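Local atomic coordinates of cell division inhibitor SulA (Pseudomonas aeruginosa, PDB entry 1OFU), a protein that probably halts cell division during the SOS response by binding FtsZ and preventing its polymerisation into the Z ring. Residues D[79-92]-D[105-118]. Residues are numbered along the deposited sequence; the frame is centred on the assembly and turned at random.
Sequences LRLGRSHTVVSWLE and AAQLGQAQSLNIRL
Trp90 lays one face of its indole on Ile116, whose CB stands 4.0 Å from the centroid of the five-membered ring, a CH-pi contact offset toward the rim; Val88 CG1 comes over the same face. Ile116 CD1 meets Val88 CG1 at a tight 3.4 Å. NE1 of Trp90, though buried, has no polar partner in the model. The Asn115 amide meets the backbone of Leu91 with its edge: OD1 accepts from Leu91 N at 2.8 Å, ND2 gives to Leu91 O at 2.7 Å, both in the carbonyl planes on lone pairs. A chi1 of -166°, CG anti to the backbone N, brings the amide there, and Glu6 takes a further ND2 hydrogen. Strands 86-89 and 112-118 pair in parallel, from Gln112 N on His85 O to Ile116 N on Ser89 O. A water donating to Val87 O lies close to Ser113 OG and Ser89 OG, the latter also hydrogen-bonded to Ser75. Gly109, lacking a side chain, brings CA within 3.3 Å of Leu79 O, a CA-H...O contact to the FtsZ-binding region 78-83. In this right-handed beta-alpha-beta unit, the Asn115 amide thus takes over from the backbone just past strand 84-89, its rotation fixed by two complementary bonds.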
loop_
_atom_site.group_PDB
_atom_site.type_symbol
_atom_site.label_atom_id
_atom_site.label_comp_id
_atom_site.label_asym_id
_atom_site.label_seq_id
_atom_site.Cartn_x
_atom_site.Cartn_y
_atom_site.Cartn_z
ATOM N N LEU D 79 11.145 21.079 -4.087
ATOM C CA LEU D 79 11.886 20.077 -4.853
ATOM C C LEU D 79 13.346 20.503 -4.880
ATOM O O LEU D 79 14.252 19.730 -4.571
ATOM C CB LEU D 79 11.358 20.003 -6.288
ATOM C CG LEU D 79 10.005 19.317 -6.493
ATOM C CD1 LEU D 79 9.365 19.804 -7.779
ATOM C CD2 LEU D 79 10.203 17.816 -6.514
ATOM N N ARG D 80 13.542 21.759 -5.256
ATOM C CA ARG D 80 14.852 22.387 -5.362
ATOM C C ARG D 80 15.699 22.190 -4.100
ATOM O O ARG D 80 16.853 21.773 -4.177
ATOM C CB ARG D 80 14.635 23.874 -5.630
ATOM C CG ARG D 80 15.824 24.664 -6.098
ATOM C CD ARG D 80 15.328 26.037 -6.505
ATOM N NE ARG D 80 14.309 25.928 -7.547
ATOM C CZ ARG D 80 13.296 26.776 -7.702
ATOM N NH1 ARG D 80 12.422 26.595 -8.685
ATOM N NH2 ARG D 80 13.146 27.795 -6.868
ATOM N N LEU D 81 15.108 22.491 -2.945
ATOM C CA LEU D 81 15.787 22.367 -1.655
ATOM C C LEU D 81 16.245 20.944 -1.371
ATOM O O LEU D 81 17.096 20.716 -0.509
ATOM C CB LEU D 81 14.866 22.851 -0.530
ATOM C CG LEU D 81 14.754 24.357 -0.272
ATOM C CD1 LEU D 81 14.760 25.138 -1.566
ATOM C CD2 LEU D 81 13.486 24.622 0.508
ATOM N N GLY D 82 15.659 19.989 -2.086
ATOM C CA GLY D 82 16.036 18.594 -1.928
ATOM C C GLY D 82 15.831 17.954 -0.571
ATOM O O GLY D 82 16.542 17.012 -0.208
ATOM N N ARG D 83 14.853 18.433 0.184
ATOM C CA ARG D 83 14.603 17.858 1.497
ATOM C C ARG D 83 13.486 16.811 1.468
ATOM O O ARG D 83 13.214 16.145 2.470
ATOM C CB ARG D 83 14.261 18.965 2.496
ATOM C CG ARG D 83 14.854 18.704 3.860
ATOM C CD ARG D 83 15.926 19.716 4.225
ATOM N NE ARG D 83 16.644 20.252 3.074
ATOM C CZ ARG D 83 17.648 21.122 3.165
ATOM N NH1 ARG D 83 18.056 21.544 4.357
ATOM N NH2 ARG D 83 18.231 21.591 2.069
ATOM N N SER D 84 12.846 16.665 0.312
ATOM C CA SER D 84 11.761 15.700 0.152
ATOM C C SER D 84 12.087 14.695 -0.948
ATOM O O SER D 84 12.592 15.075 -2.000
ATOM C CB SER D 84 10.469 16.422 -0.222
ATOM O OG SER D 84 10.143 17.423 0.725
ATOM N N HIS D 85 11.813 13.417 -0.710
ATOM C CA HIS D 85 12.064 12.419 -1.741
ATOM C C HIS D 85 10.999 12.610 -2.812
ATOM O O HIS D 85 11.234 12.338 -3.989
ATOM C CB HIS D 85 12.006 10.998 -1.172
ATOM C CG HIS D 85 10.717 10.655 -0.493
ATOM N ND1 HIS D 85 10.646 10.335 0.847
ATOM C CD2 HIS D 85 9.451 10.564 -0.968
ATOM C CE1 HIS D 85 9.393 10.064 1.167
ATOM N NE2 HIS D 85 8.648 10.197 0.084
ATOM N N THR D 86 9.833 13.107 -2.400
ATOM C CA THR D 86 8.733 13.351 -3.332
ATOM C C THR D 86 7.933 14.584 -2.955
ATOM O O THR D 86 7.565 14.762 -1.792
ATOM C CB THR D 86 7.734 12.166 -3.361
ATOM O OG1 THR D 86 8.451 10.937 -3.452
ATOM C CG2 THR D 86 6.807 12.280 -4.564
ATOM N N VAL D 87 7.657 15.429 -3.940
ATOM C CA VAL D 87 6.848 16.618 -3.715
ATOM C C VAL D 87 5.599 16.417 -4.567
ATOM O O VAL D 87 5.687 16.311 -5.787
ATOM C CB VAL D 87 7.561 17.914 -4.160
ATOM C CG1 VAL D 87 6.613 19.085 -4.020
ATOM C CG2 VAL D 87 8.802 18.153 -3.313
ATOM N N VAL D 88 4.443 16.350 -3.916
ATOM C CA VAL D 88 3.186 16.132 -4.607
ATOM C C VAL D 88 2.380 17.405 -4.801
ATOM O O VAL D 88 1.979 18.067 -3.839
ATOM C CB VAL D 88 2.307 15.113 -3.845
ATOM C CG1 VAL D 88 1.055 14.786 -4.666
ATOM C CG2 VAL D 88 3.114 13.848 -3.547
ATOM N N SER D 89 2.130 17.724 -6.064
ATOM C CA SER D 89 1.373 18.906 -6.441
ATOM C C SER D 89 -0.003 18.490 -6.924
ATOM O O SER D 89 -0.218 17.335 -7.313
ATOM C CB SER D 89 2.086 19.648 -7.576
ATOM O OG SER D 89 3.449 19.861 -7.267
ATOM N N TRP D 90 -0.929 19.437 -6.892
ATOM C CA TRP D 90 -2.294 19.217 -7.355
ATOM C C TRP D 90 -2.594 20.378 -8.285
ATOM O O TRP D 90 -3.534 21.137 -8.070
ATOM C CB TRP D 90 -3.276 19.215 -6.179
ATOM C CG TRP D 90 -3.416 17.879 -5.526
ATOM C CD1 TRP D 90 -4.334 16.905 -5.821
ATOM C CD2 TRP D 90 -2.584 17.346 -4.491
ATOM N NE1 TRP D 90 -4.122 15.796 -5.029
ATOM C CE2 TRP D 90 -3.055 16.041 -4.205
ATOM C CE3 TRP D 90 -1.488 17.845 -3.776
ATOM C CZ2 TRP D 90 -2.464 15.230 -3.233
ATOM C CZ3 TRP D 90 -0.901 17.039 -2.810
ATOM C CH2 TRP D 90 -1.393 15.745 -2.545
ATOM N N LEU D 91 -1.769 20.508 -9.319
ATOM C CA LEU D 91 -1.904 21.589 -10.289
ATOM C C LEU D 91 -2.654 21.233 -11.576
ATOM O O LEU D 91 -2.384 20.222 -12.215
ATOM C CB LEU D 91 -0.515 22.120 -10.638
ATOM C CG LEU D 91 0.256 22.707 -9.453
ATOM C CD1 LEU D 91 1.693 23.016 -9.856
ATOM C CD2 LEU D 91 -0.456 23.957 -8.962
ATOM N N GLU D 92 -3.599 22.090 -11.941
ATOM C CA GLU D 92 -4.390 21.923 -13.149
ATOM C C GLU D 92 -5.116 23.240 -13.408
ATOM O O GLU D 92 -5.890 23.711 -12.573
ATOM C CB GLU D 92 -5.394 20.774 -12.991
ATOM C CG GLU D 92 -6.392 20.949 -11.859
ATOM C CD GLU D 92 -7.236 19.706 -11.625
ATOM O OE1 GLU D 92 -6.655 18.642 -11.321
ATOM O OE2 GLU D 92 -8.478 19.792 -11.739
ATOM N N ALA D 105 13.528 21.494 -11.246
ATOM C CA ALA D 105 13.609 21.613 -9.794
ATOM C C ALA D 105 13.825 20.247 -9.148
ATOM O O ALA D 105 14.579 20.119 -8.185
ATOM C CB ALA D 105 12.336 22.256 -9.256
ATOM N N ALA D 106 13.166 19.228 -9.695
ATOM C CA ALA D 106 13.281 17.870 -9.176
ATOM C C ALA D 106 14.694 17.322 -9.344
ATOM O O ALA D 106 15.229 16.673 -8.443
ATOM C CB ALA D 106 12.272 16.953 -9.877
ATOM N N GLN D 107 15.295 17.576 -10.502
ATOM C CA GLN D 107 16.653 17.105 -10.776
ATOM C C GLN D 107 17.645 17.747 -9.806
ATOM O O GLN D 107 18.521 17.077 -9.265
ATOM C CB GLN D 107 17.046 17.439 -12.215
ATOM C CG GLN D 107 16.076 16.899 -13.250
ATOM C CD GLN D 107 16.590 17.049 -14.665
ATOM O OE1 GLN D 107 17.598 16.450 -15.033
ATOM N NE2 GLN D 107 15.898 17.854 -15.467
ATOM N N LEU D 108 17.492 19.047 -9.588
ATOM C CA LEU D 108 18.363 19.776 -8.676
ATOM C C LEU D 108 18.316 19.191 -7.267
ATOM O O LEU D 108 19.342 19.099 -6.593
ATOM C CB LEU D 108 17.956 21.249 -8.626
ATOM C CG LEU D 108 18.222 22.090 -9.878
ATOM C CD1 LEU D 108 17.525 23.444 -9.755
ATOM C CD2 LEU D 108 19.725 22.268 -10.049
ATOM N N GLY D 109 17.127 18.786 -6.828
ATOM C CA GLY D 109 16.995 18.233 -5.491
ATOM C C GLY D 109 17.128 16.727 -5.397
ATOM O O GLY D 109 17.012 16.162 -4.304
ATOM N N GLN D 110 17.395 16.074 -6.530
ATOM C CA GLN D 110 17.514 14.618 -6.567
ATOM C C GLN D 110 16.240 14.043 -5.971
ATOM O O GLN D 110 16.277 13.121 -5.151
ATOM C CB GLN D 110 18.714 14.130 -5.749
ATOM C CG GLN D 110 20.050 14.171 -6.476
ATOM C CD GLN D 110 20.661 15.555 -6.516
ATOM O OE1 GLN D 110 21.002 16.128 -5.476
ATOM N NE2 GLN D 110 20.807 16.102 -7.718
ATOM N N ALA D 111 15.110 14.598 -6.392
ATOM C CA ALA D 111 13.817 14.161 -5.878
ATOM C C ALA D 111 12.796 13.935 -6.988
ATOM O O ALA D 111 13.055 14.225 -8.157
ATOM C CB ALA D 111 13.296 15.193 -4.895
ATOM N N GLN D 112 11.625 13.434 -6.607
ATOM C CA GLN D 112 10.563 13.164 -7.567
ATOM C C GLN D 112 9.430 14.171 -7.495
ATOM O O GLN D 112 8.944 14.503 -6.417
ATOM C CB GLN D 112 9.988 11.763 -7.347
ATOM C CG GLN D 112 10.927 10.616 -7.688
ATOM C CD GLN D 112 11.447 10.686 -9.115
ATOM O OE1 GLN D 112 10.745 11.127 -10.031
ATOM N NE2 GLN D 112 12.679 10.233 -9.312
ATOM N N SER D 113 9.018 14.665 -8.653
ATOM C CA SER D 113 7.909 15.604 -8.712
ATOM C C SER D 113 6.694 14.803 -9.196
ATOM O O SER D 113 6.742 14.158 -10.246
ATOM C CB SER D 113 8.223 16.740 -9.685
ATOM O OG SER D 113 7.073 17.531 -9.921
ATOM N N LEU D 114 5.617 14.826 -8.420
ATOM C CA LEU D 114 4.405 14.101 -8.777
ATOM C C LEU D 114 3.209 15.032 -8.729
ATOM O O LEU D 114 2.891 15.596 -7.680
ATOM C CB LEU D 114 4.177 12.925 -7.818
ATOM C CG LEU D 114 2.853 12.148 -7.945
ATOM C CD1 LEU D 114 2.775 11.450 -9.303
ATOM C CD2 LEU D 114 2.753 11.123 -6.822
ATOM N N ASN D 115 2.551 15.208 -9.870
ATOM C CA ASN D 115 1.379 16.053 -9.898
ATOM C C ASN D 115 0.161 15.156 -9.970
ATOM O O ASN D 115 0.158 14.149 -10.686
ATOM C CB ASN D 115 1.384 16.995 -11.097
ATOM C CG ASN D 115 0.359 18.100 -10.952
ATOM O OD1 ASN D 115 0.385 18.846 -9.976
ATOM N ND2 ASN D 115 -0.555 18.209 -11.914
ATOM N N ILE D 116 -0.870 15.525 -9.222
ATOM C CA ILE D 116 -2.093 14.756 -9.189
ATOM C C ILE D 116 -3.270 15.601 -9.644
ATOM O O ILE D 116 -3.391 16.767 -9.278
ATOM C CB ILE D 116 -2.329 14.197 -7.765
ATOM C CG1 ILE D 116 -1.195 13.220 -7.436
ATOM C CG2 ILE D 116 -3.711 13.522 -7.663
ATOM C CD1 ILE D 116 -1.254 12.632 -6.050
ATOM N N ARG D 117 -4.123 15.000 -10.465
ATOM C CA ARG D 117 -5.304 15.666 -10.995
ATOM C C ARG D 117 -6.519 14.810 -10.689
ATOM O O ARG D 117 -6.556 13.632 -11.039
ATOM C CB ARG D 117 -5.183 15.829 -12.505
ATOM C CG ARG D 117 -4.026 16.693 -12.953
ATOM C CD ARG D 117 -3.686 16.412 -14.409
ATOM N NE ARG D 117 -4.870 16.382 -15.264
ATOM C CZ ARG D 117 -4.840 16.193 -16.581
ATOM N NH1 ARG D 117 -5.970 16.177 -17.275
ATOM N NH2 ARG D 117 -3.682 16.026 -17.207
ATOM N N LEU D 118 -7.507 15.404 -10.033
ATOM C CA LEU D 118 -8.736 14.699 -9.691
ATOM C C LEU D 118 -9.888 15.297 -10.501
ATOM O O LEU D 118 -9.794 16.432 -10.973
ATOM C CB LEU D 118 -9.018 14.838 -8.193
ATOM C CG LEU D 118 -7.883 14.399 -7.263
ATOM C CD1 LEU D 118 -8.296 14.606 -5.815
ATOM C CD2 LEU D 118 -7.547 12.930 -7.516
HETATM O O HOH W 1 5.326 18.302 -7.558
#